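Local coordinates for Lmo0135 protein (Listeria monocytogenes EGD-e, PDB 5ISU) that probably serves as the extracellular substrate-binding component of an ABC transporter, with a likely role in peptide uptake, at residues N249-P254 and G479-A484. Residues are numbered along the deposited sequence; the frame is centred on the assembly and turned at random.
Sequences NIITYP and GGQKAA
Q481 reaches from the start of the short helix 481-484 to strand 248-263 and lays the flat of its terminal amide on I251. The isoleucine CD1 stands almost squarely over the amide carbon, with I251 CD1 3.7 Å from Q481 CD, while I251 CG1 lies 3.7 Å from Q481 NE2, all van der Waals contact. Q481 CG sits between its backbone N and carbonyl carbon (chi1 67°), and the extended chain beyond bridges backbones whose nearest CA atoms, those of I251 and Q481, are 8.9 Å apart. N249, on the same side of the strand, comes alongside the oxygen end, CB close to the amide plane and ND2 tilted off it, away from I251. N249 ND2 remains 4.0 Å from Q481 OE1, too far for a hydrogen bond, and the two amide planes are turned 67° apart. N249 OD1 makes a weak hydrogen bond to S476 OG. This small surface contact (130 Å²) joins a helix near the C-terminus to a mixed-sheet strand of a family 5 solute-binding protein. F492 touches both I251 and Q481; strand 248-263 pairs edge to edge with antiparallel strand 462-475, and on its other face I250 packs against helix 239-245.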
# COMPACT_ATOMS: atom_id res chain seq x y z
N ASN A 249 -5.90 -8.23 22.72
CA ASN A 249 -6.60 -7.03 22.36
C ASN A 249 -6.67 -7.04 20.82
O ASN A 249 -5.66 -7.28 20.14
CB ASN A 249 -5.86 -5.80 22.90
CG ASN A 249 -5.82 -5.75 24.43
OD1 ASN A 249 -6.75 -6.19 25.12
ND2 ASN A 249 -4.75 -5.20 24.97
N ILE A 250 -7.87 -6.83 20.28
CA ILE A 250 -8.05 -6.79 18.85
C ILE A 250 -8.03 -5.34 18.43
O ILE A 250 -8.74 -4.53 19.01
CB ILE A 250 -9.37 -7.44 18.43
CG1 ILE A 250 -9.41 -8.91 18.89
CG2 ILE A 250 -9.57 -7.34 16.93
CD1 ILE A 250 -8.28 -9.75 18.33
N ILE A 251 -7.22 -5.03 17.42
CA ILE A 251 -7.09 -3.67 16.92
C ILE A 251 -7.48 -3.64 15.45
O ILE A 251 -6.96 -4.40 14.65
CB ILE A 251 -5.64 -3.17 17.03
CG1 ILE A 251 -5.03 -3.52 18.39
CG2 ILE A 251 -5.60 -1.67 16.81
CD1 ILE A 251 -3.55 -3.27 18.48
N THR A 252 -8.40 -2.73 15.12
CA THR A 252 -8.91 -2.55 13.78
C THR A 252 -8.61 -1.11 13.34
O THR A 252 -8.95 -0.17 14.04
CB THR A 252 -10.42 -2.81 13.75
OG1 THR A 252 -10.67 -4.16 14.16
CG2 THR A 252 -11.00 -2.58 12.35
N TYR A 253 -7.99 -0.96 12.17
CA TYR A 253 -7.56 0.34 11.66
C TYR A 253 -7.58 0.34 10.12
O TYR A 253 -7.51 -0.72 9.51
CB TYR A 253 -6.15 0.62 12.19
CG TYR A 253 -5.17 -0.49 11.83
CD1 TYR A 253 -5.15 -1.67 12.56
CD2 TYR A 253 -4.30 -0.36 10.76
CE1 TYR A 253 -4.29 -2.70 12.23
CE2 TYR A 253 -3.42 -1.38 10.42
CZ TYR A 253 -3.42 -2.54 11.16
OH TYR A 253 -2.57 -3.56 10.82
N PRO A 254 -7.67 1.52 9.49
CA PRO A 254 -7.71 1.52 8.03
C PRO A 254 -6.42 1.04 7.40
O PRO A 254 -5.35 1.35 7.88
CB PRO A 254 -7.98 3.00 7.68
CG PRO A 254 -8.57 3.60 8.92
CD PRO A 254 -7.86 2.88 10.04
N GLY A 479 1.56 -3.44 26.35
CA GLY A 479 0.97 -2.12 26.27
C GLY A 479 1.68 -1.29 25.22
O GLY A 479 2.63 -1.76 24.57
N GLY A 480 1.20 -0.06 25.05
CA GLY A 480 1.79 0.92 24.14
C GLY A 480 1.38 0.88 22.68
O GLY A 480 2.05 1.48 21.85
N GLN A 481 0.28 0.20 22.37
CA GLN A 481 -0.18 0.09 20.98
C GLN A 481 -0.53 1.46 20.36
O GLN A 481 -0.32 1.67 19.16
CB GLN A 481 -1.36 -0.88 20.87
CG GLN A 481 -2.65 -0.41 21.54
CD GLN A 481 -3.70 -1.52 21.68
OE1 GLN A 481 -3.42 -2.61 22.19
NE2 GLN A 481 -4.93 -1.22 21.27
N LYS A 482 -1.05 2.37 21.18
CA LYS A 482 -1.44 3.72 20.71
C LYS A 482 -0.19 4.45 20.18
O LYS A 482 -0.15 4.91 19.05
CB LYS A 482 -2.08 4.50 21.88
CG LYS A 482 -3.28 5.36 21.50
CD LYS A 482 -3.98 5.89 22.77
CE LYS A 482 -5.49 6.06 22.59
NZ LYS A 482 -5.89 6.94 21.46
N ALA A 483 0.85 4.44 21.01
CA ALA A 483 2.11 5.08 20.72
C ALA A 483 2.87 4.39 19.58
O ALA A 483 3.55 5.06 18.81
CB ALA A 483 2.97 5.14 21.98
N ALA A 484 2.75 3.07 19.47
CA ALA A 484 3.44 2.35 18.39
C ALA A 484 2.80 2.62 17.02
O ALA A 484 3.44 2.41 15.98
CB ALA A 484 3.50 0.87 18.70